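Local coordinates for protein glia-derived nexin (Homo sapiens, PDB 4DY0) that inhibits serine proteases such as thrombin, trypsin and urokinase as a heparin-binding serpin, and promotes neurite extension by inhibiting thrombin, at residues A[7-12]-A[367-372]; A[45-50]-A[56-61]; A[222-227]-A[263-268]. One frame throughout, in Å; residues are numbered along the deposited sequence.

Interaction 1: A[7-12]-A[367-372]; sequences SLEELG and TGAVLF
Glu-9 of the helix meets the backbone of 367-369 with its side chain from CB to OE1. Its carboxylate oxygen OE1 lies 3.1 Å from Ala-369 CB. The carboxylate carbon CD follows at 3.5 Å from the same methyl. Nearer the helix, Glu-9 CG sits 3.5 Å from Ala-369 CA and 3.6 Å from the carbonyl oxygen of Thr-367. These are van der Waals contacts, and no hydrogen bond joins the two segments directly. The torsions explain the path. Glu-9 CG is anti to the backbone N (chi1 -179°), and the chain then bends at chi2 (50°), which lays the carboxylate beside Ala-369.

The polar end of Glu-9 is buried, and its partners lie just beyond the two segments. OE1 is hydrogen-bonded to His-37 ND1 and to Ser-13 OG. Ser-13 OG also bonds to Val-370 N, so one hydroxyl links the glutamate to the strand backbone. Within 367-372, Thr-367 forms an ST turn: Ala-369 N donates to Thr-367 OG1 at 3.2 Å. The same OG1 is hydrogen-bonded to His-364 ND1. Gly-368 between them has a positive phi (83°), which suits a residue without a side chain. The turn places Ala-369 against the glutamate. Shortening this side chain to that of an alanine would probably leave His-37 and Ser-13 without the carboxylate they share and open a gap beside Ala-369.

The contact joins the N-terminal helix 5-26 to the C-terminal strand 369-376 of the serpin fold, 355 residues apart in sequence. Helix 70-81 touches Glu-9 through Ile-76. Helix 255-262 packs on Val-370 through Ile-258. Strand 358-364 pairs antiparallel with 369-376, with a classic beta bulge where Leu-371 and Phe-372 face Ile-362.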
# COMPACT_ATOMS: atom_id res chain seq x y z
N SER A 7 -7.99 16.46 -3.67
CA SER A 7 -6.63 16.99 -3.71
C SER A 7 -5.81 16.53 -2.51
O SER A 7 -4.63 16.20 -2.65
CB SER A 7 -6.65 18.52 -3.77
OG SER A 7 -6.69 18.97 -5.11
N LEU A 8 -6.44 16.52 -1.35
CA LEU A 8 -5.76 16.11 -0.13
C LEU A 8 -5.31 14.66 -0.23
O LEU A 8 -4.18 14.33 0.15
CB LEU A 8 -6.67 16.29 1.08
CG LEU A 8 -5.99 16.17 2.43
CD1 LEU A 8 -4.83 17.15 2.50
CD2 LEU A 8 -6.98 16.42 3.55
N GLU A 9 -6.18 13.81 -0.73
CA GLU A 9 -5.86 12.40 -0.89
C GLU A 9 -4.75 12.23 -1.92
O GLU A 9 -3.87 11.38 -1.77
CB GLU A 9 -7.09 11.60 -1.32
CG GLU A 9 -6.83 10.12 -1.48
CD GLU A 9 -6.12 9.52 -0.27
OE1 GLU A 9 -5.35 8.55 -0.47
OE2 GLU A 9 -6.33 10.01 0.86
N GLU A 10 -4.81 13.05 -2.97
CA GLU A 10 -3.81 13.00 -4.03
C GLU A 10 -2.41 13.26 -3.48
O GLU A 10 -1.46 12.57 -3.84
CB GLU A 10 -4.15 14.03 -5.11
CG GLU A 10 -3.94 13.51 -6.52
CD GLU A 10 -4.78 14.25 -7.53
OE1 GLU A 10 -5.64 13.61 -8.18
OE2 GLU A 10 -4.60 15.48 -7.68
N LEU A 11 -2.29 14.25 -2.61
CA LEU A 11 -1.00 14.56 -2.00
C LEU A 11 -0.47 13.35 -1.24
O LEU A 11 0.71 12.98 -1.37
CB LEU A 11 -1.12 15.76 -1.05
CG LEU A 11 -1.35 17.12 -1.71
CD1 LEU A 11 -1.73 18.17 -0.68
CD2 LEU A 11 -0.10 17.54 -2.48
N GLY A 12 -1.34 12.72 -0.45
CA GLY A 12 -0.96 11.58 0.36
C GLY A 12 -0.60 10.36 -0.47
O GLY A 12 0.41 9.70 -0.21
N THR A 367 -12.72 8.39 -3.51
CA THR A 367 -11.76 9.29 -2.88
C THR A 367 -10.50 9.46 -3.72
O THR A 367 -9.76 10.42 -3.55
CB THR A 367 -11.34 8.78 -1.50
OG1 THR A 367 -10.72 7.50 -1.63
CG2 THR A 367 -12.54 8.67 -0.59
N GLY A 368 -10.26 8.51 -4.62
CA GLY A 368 -9.02 8.50 -5.39
C GLY A 368 -7.86 7.87 -4.64
O GLY A 368 -6.75 7.83 -5.14
N ALA A 369 -8.12 7.37 -3.43
CA ALA A 369 -7.06 6.79 -2.61
C ALA A 369 -6.47 5.55 -3.26
O ALA A 369 -7.20 4.68 -3.73
CB ALA A 369 -7.57 6.46 -1.22
N VAL A 370 -5.14 5.47 -3.28
CA VAL A 370 -4.46 4.29 -3.78
C VAL A 370 -4.14 3.38 -2.61
O VAL A 370 -3.16 3.60 -1.89
CB VAL A 370 -3.16 4.65 -4.53
CG1 VAL A 370 -2.54 3.41 -5.15
CG2 VAL A 370 -3.44 5.70 -5.60
N LEU A 371 -4.97 2.37 -2.41
CA LEU A 371 -4.86 1.48 -1.26
C LEU A 371 -3.69 0.51 -1.39
O LEU A 371 -3.03 0.17 -0.41
CB LEU A 371 -6.17 0.72 -1.05
CG LEU A 371 -7.42 1.59 -1.14
CD1 LEU A 371 -8.69 0.76 -0.98
CD2 LEU A 371 -7.38 2.71 -0.12
N PHE A 372 -3.44 0.05 -2.62
CA PHE A 372 -2.35 -0.89 -2.88
C PHE A 372 -1.58 -0.46 -4.11
O PHE A 372 -2.15 0.04 -5.09
CB PHE A 372 -2.89 -2.29 -3.17
CG PHE A 372 -3.31 -3.06 -1.95
CD1 PHE A 372 -4.53 -2.81 -1.34
CD2 PHE A 372 -2.50 -4.05 -1.43
CE1 PHE A 372 -4.93 -3.53 -0.23
CE2 PHE A 372 -2.89 -4.78 -0.32
CZ PHE A 372 -4.11 -4.52 0.29

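Interaction 2: A[45-50]-A[56-61]; sequences MLQLGA and KQLAMV
Leu-58 packs against the end of helix 36-47 and the turn that follows it. The contact joins two consecutive helices of the serpin fold, 36-47 and 52-62, across their short connection. The CD1 methyl of Leu-58 is the main point of contact. It lies 4.0 Å from Ala-50 CB, 4.0 Å from Gln-47 CA and 4.3 Å from Leu-46 CB. One methyl thus meets three residues of the other segment. Leu-58 CG is anti to its own carbonyl carbon (chi1 -81°), which carries CD1 toward Gln-47 and Ala-50. Ile-294 touches the same leucine from a neighbouring loop.

Gln-47 and Leu-58 lie alongside each other, pointing opposite ways, with Gln-47 CG 4.1 Å from Leu-58 CB. Beyond CG the glutamine chain is extended and carries its amide to Ala-59. There NE2 comes 3.7 Å from Ala-59 CA and 4.2 Å from its CB. Leu-46, Gln-47, Ala-50 and Leu-58 are buried, whereas Ala-59 is partly exposed, so this is the more solvent-exposed part.

The amide does not bond to the 56-61 segment. Its oxygen OE1 takes a hydrogen bond from Val-66 N, and NE2 gives one to Tyr-64 O. Both partners lie just after helix 52-62. The chemistry is therefore divided. Leucine and alanine carbons pack helix 52-62 on the end of helix 36-47 and the connection after it. The glutamine uses its aliphatic part for the same packing, while its buried polar end ties helix 36-47 to the backbone leaving helix 52-62.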
# COMPACT_ATOMS: atom_id res chain seq x y z
N MET A 45 -0.21 10.15 11.48
CA MET A 45 -0.10 9.63 12.84
C MET A 45 1.10 10.24 13.56
O MET A 45 0.97 10.76 14.67
CB MET A 45 0.01 8.11 12.81
CG MET A 45 -1.31 7.42 12.50
SD MET A 45 -1.14 5.79 11.73
CE MET A 45 0.11 5.05 12.77
N LEU A 46 2.27 10.18 12.92
CA LEU A 46 3.50 10.72 13.50
C LEU A 46 3.48 12.25 13.60
O LEU A 46 4.12 12.82 14.48
CB LEU A 46 4.72 10.26 12.70
CG LEU A 46 5.06 8.78 12.77
CD1 LEU A 46 6.25 8.47 11.89
CD2 LEU A 46 5.35 8.39 14.21
N GLN A 47 2.78 12.91 12.68
CA GLN A 47 2.74 14.36 12.71
C GLN A 47 2.02 14.86 13.96
O GLN A 47 2.35 15.91 14.51
CB GLN A 47 2.08 14.92 11.45
CG GLN A 47 2.68 16.23 10.99
CD GLN A 47 1.76 17.01 10.09
OE1 GLN A 47 0.81 17.64 10.55
NE2 GLN A 47 2.04 16.99 8.79
N LEU A 48 1.04 14.07 14.41
CA LEU A 48 0.28 14.37 15.61
C LEU A 48 1.16 14.53 16.85
O LEU A 48 0.79 15.23 17.79
CB LEU A 48 -0.75 13.26 15.86
CG LEU A 48 -2.23 13.49 15.52
CD1 LEU A 48 -2.45 14.64 14.55
CD2 LEU A 48 -2.85 12.20 15.00
N GLY A 49 2.31 13.87 16.86
CA GLY A 49 3.17 13.85 18.04
C GLY A 49 4.45 14.65 17.90
O GLY A 49 5.14 14.90 18.89
N ALA A 50 4.77 15.04 16.67
CA ALA A 50 6.02 15.74 16.38
C ALA A 50 5.99 17.21 16.78
O ALA A 50 4.92 17.81 16.94
CB ALA A 50 6.38 15.60 14.90
N LYS A 56 8.36 19.97 11.24
CA LYS A 56 8.62 20.76 10.04
C LYS A 56 8.94 19.89 8.82
O LYS A 56 8.41 20.10 7.73
CB LYS A 56 9.75 21.77 10.31
CG LYS A 56 10.11 22.66 9.13
N GLN A 57 9.82 18.91 8.99
CA GLN A 57 10.16 18.00 7.89
C GLN A 57 8.94 17.22 7.42
O GLN A 57 8.70 17.09 6.22
CB GLN A 57 11.28 17.04 8.30
CG GLN A 57 12.60 17.73 8.59
CD GLN A 57 13.68 16.76 9.05
OE1 GLN A 57 13.38 15.66 9.52
NE2 GLN A 57 14.94 17.17 8.92
N LEU A 58 8.16 16.71 8.36
CA LEU A 58 6.94 15.98 8.02
C LEU A 58 5.96 16.85 7.24
O LEU A 58 5.45 16.45 6.19
CB LEU A 58 6.27 15.43 9.28
CG LEU A 58 6.86 14.13 9.82
CD1 LEU A 58 6.45 13.91 11.28
CD2 LEU A 58 6.43 12.96 8.95
N ALA A 59 5.70 18.06 7.75
CA ALA A 59 4.75 18.97 7.12
C ALA A 59 5.21 19.35 5.72
O ALA A 59 4.40 19.45 4.80
CB ALA A 59 4.55 20.21 7.98
N MET A 60 6.51 19.57 5.56
CA MET A 60 7.06 19.93 4.26
C MET A 60 6.87 18.80 3.24
O MET A 60 6.48 19.05 2.09
CB MET A 60 8.54 20.28 4.37
CG MET A 60 9.15 20.78 3.06
SD MET A 60 10.67 19.92 2.61
CE MET A 60 10.03 18.42 1.88
N VAL A 61 7.16 17.57 3.64
CA VAL A 61 7.05 16.43 2.74
C VAL A 61 5.59 16.12 2.41
O VAL A 61 5.24 15.90 1.25
CB VAL A 61 7.72 15.18 3.32
CG1 VAL A 61 7.40 13.96 2.47
CG2 VAL A 61 9.22 15.38 3.44

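Interaction 3: A[222-227]-A[263-268]; sequences FIELPY and SIMVPK
A Met-aromatic contact joins strand 219-226 to the loop that leads into strand 266-284. Met-265 lies along the edge of the Phe-222 ring. Its CG is near the ring plane and 3.4 Å from Phe-222 CE1. The sulfur SD is 5.3 Å from the ring centroid and 87° off the ring normal, so it too meets the edge. Phe-222 CG stands between the backbone N and the carbonyl carbon (chi1 47°), and this turns the ring toward the loop.

Ile-264 adds an apolar contact at the end of the ring. Its CG2 methyl is 4.1 Å from Phe-222 CZ, and the two side chains cross at about a right angle. Glu-224 meets the methionine further along the strand. Its CB is 4.0 Å from Met-265 SD, and its OE1 is 4.1 Å from Met-265 CE. The methionine chain is bent at chi3 (-54°), which brings CE to the carboxylate. No hydrogen bond crosses between the segments.

The acid is held from elsewhere. Glu-224 OE1 forms a salt bridge with Arg-208 NE, and OE2 bonds to Ser-233 OG. Met-265 also touches Arg-208, so the methionine packs beside this ion pair.

Strand 219-226 runs between strands 195-213 and 232-239 and pairs antiparallel with both. Phe-222 reaches Thr-212 on the first and Ala-237 on the second. Its ring also stacks with Trp-261, near the end of helix 255-262. The contact thus packs the segment between that helix and strand 266-284 onto strand 219-226, part of serpin beta-sheet B.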
# COMPACT_ATOMS: atom_id res chain seq x y z
N PHE A 222 -2.65 -1.52 -20.10
CA PHE A 222 -3.26 -1.50 -18.77
C PHE A 222 -4.75 -1.81 -18.81
O PHE A 222 -5.43 -1.56 -19.80
CB PHE A 222 -3.02 -0.15 -18.08
CG PHE A 222 -3.27 1.04 -18.95
CD1 PHE A 222 -4.52 1.64 -18.97
CD2 PHE A 222 -2.27 1.56 -19.75
CE1 PHE A 222 -4.77 2.73 -19.77
CE2 PHE A 222 -2.51 2.65 -20.55
CZ PHE A 222 -3.76 3.24 -20.57
N ILE A 223 -5.25 -2.37 -17.72
CA ILE A 223 -6.64 -2.79 -17.65
C ILE A 223 -7.23 -2.51 -16.28
O ILE A 223 -6.53 -2.53 -15.27
CB ILE A 223 -6.78 -4.28 -18.00
CG1 ILE A 223 -8.26 -4.69 -18.04
CG2 ILE A 223 -6.00 -5.14 -17.01
CD1 ILE A 223 -8.50 -6.00 -18.76
N GLU A 224 -8.54 -2.23 -16.25
CA GLU A 224 -9.26 -2.06 -15.00
C GLU A 224 -10.22 -3.22 -14.74
O GLU A 224 -11.05 -3.56 -15.58
CB GLU A 224 -10.03 -0.74 -15.00
CG GLU A 224 -10.70 -0.43 -13.68
CD GLU A 224 -11.57 0.82 -13.73
OE1 GLU A 224 -12.30 0.99 -14.73
OE2 GLU A 224 -11.52 1.62 -12.77
N LEU A 225 -10.08 -3.83 -13.57
CA LEU A 225 -10.97 -4.90 -13.16
C LEU A 225 -11.73 -4.45 -11.92
O LEU A 225 -11.18 -4.43 -10.83
CB LEU A 225 -10.18 -6.16 -12.83
CG LEU A 225 -9.36 -6.82 -13.94
CD1 LEU A 225 -8.42 -5.83 -14.58
CD2 LEU A 225 -8.57 -7.96 -13.33
N PRO A 226 -13.00 -4.07 -12.09
CA PRO A 226 -13.78 -3.56 -10.97
C PRO A 226 -14.24 -4.66 -10.00
O PRO A 226 -14.48 -5.80 -10.42
CB PRO A 226 -14.99 -2.91 -11.65
CG PRO A 226 -15.12 -3.63 -12.95
CD PRO A 226 -13.74 -4.00 -13.37
N TYR A 227 -14.35 -4.31 -8.72
CA TYR A 227 -14.94 -5.20 -7.73
C TYR A 227 -16.44 -4.90 -7.61
O TYR A 227 -16.90 -3.82 -7.98
CB TYR A 227 -14.24 -5.06 -6.38
CG TYR A 227 -12.82 -5.58 -6.39
CD1 TYR A 227 -12.55 -6.92 -6.13
CD2 TYR A 227 -11.75 -4.74 -6.66
CE1 TYR A 227 -11.24 -7.41 -6.14
CE2 TYR A 227 -10.44 -5.22 -6.68
CZ TYR A 227 -10.20 -6.55 -6.42
OH TYR A 227 -8.91 -7.03 -6.43
N SER A 263 -8.49 8.54 -18.82
CA SER A 263 -8.97 9.22 -20.02
C SER A 263 -8.51 8.53 -21.31
O SER A 263 -8.71 9.05 -22.40
CB SER A 263 -8.53 10.69 -20.02
OG SER A 263 -7.13 10.80 -19.82
N ILE A 264 -7.91 7.36 -21.17
CA ILE A 264 -7.50 6.57 -22.33
C ILE A 264 -8.27 5.26 -22.41
O ILE A 264 -8.54 4.76 -23.50
CB ILE A 264 -6.00 6.25 -22.30
CG1 ILE A 264 -5.17 7.53 -22.31
CG2 ILE A 264 -5.64 5.36 -23.48
CD1 ILE A 264 -3.68 7.28 -22.14
N MET A 265 -8.59 4.70 -21.25
CA MET A 265 -9.31 3.43 -21.17
C MET A 265 -10.71 3.55 -21.73
O MET A 265 -11.44 4.49 -21.41
CB MET A 265 -9.41 2.95 -19.72
CG MET A 265 -8.09 2.64 -19.06
SD MET A 265 -8.33 1.91 -17.43
CE MET A 265 -9.38 3.14 -16.67
N VAL A 266 -11.08 2.60 -22.58
CA VAL A 266 -12.45 2.47 -23.05
C VAL A 266 -12.84 1.03 -22.85
O VAL A 266 -11.99 0.13 -22.95
CB VAL A 266 -12.58 2.83 -24.54
CG1 VAL A 266 -12.36 4.31 -24.76
CG2 VAL A 266 -11.61 2.00 -25.38
N PRO A 267 -14.12 0.78 -22.57
CA PRO A 267 -14.54 -0.60 -22.39
C PRO A 267 -14.37 -1.38 -23.68
O PRO A 267 -14.59 -0.84 -24.77
CB PRO A 267 -16.03 -0.48 -22.02
CG PRO A 267 -16.21 0.94 -21.56
CD PRO A 267 -15.22 1.74 -22.35
N LYS A 268 -13.97 -2.64 -23.58
CA LYS A 268 -13.93 -3.52 -24.74
C LYS A 268 -13.88 -4.99 -24.35
O LYS A 268 -13.47 -5.35 -23.25
CB LYS A 268 -12.77 -3.16 -25.68
CG LYS A 268 -11.39 -3.51 -25.16
CD LYS A 268 -10.30 -3.01 -26.10
CE LYS A 268 -10.32 -1.49 -26.22
NZ LYS A 268 -9.19 -0.97 -27.04

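Interactions 1 and 2 are buried, interaction 3 only partly. Interaction 1 joins segments near the two ends of the chain, and the other two are nested within the loop it closes. Helix 255-262 relates interactions 1 and 3: it packs on the strand of interaction 1, and its last turn leads into the loop of interaction 3. Interaction 2 lies on the opposite side of the chain's centre from interaction 3, with centres about 36 Å apart. None has a hydrogen bond between its segments. Interaction 1 packs a carboxylate on backbone and methyl, interaction 2 meets mainly through aliphatic carbons, with a glutamine amide resting on an alanine, and interaction 3 uses sulfur and an aromatic edge.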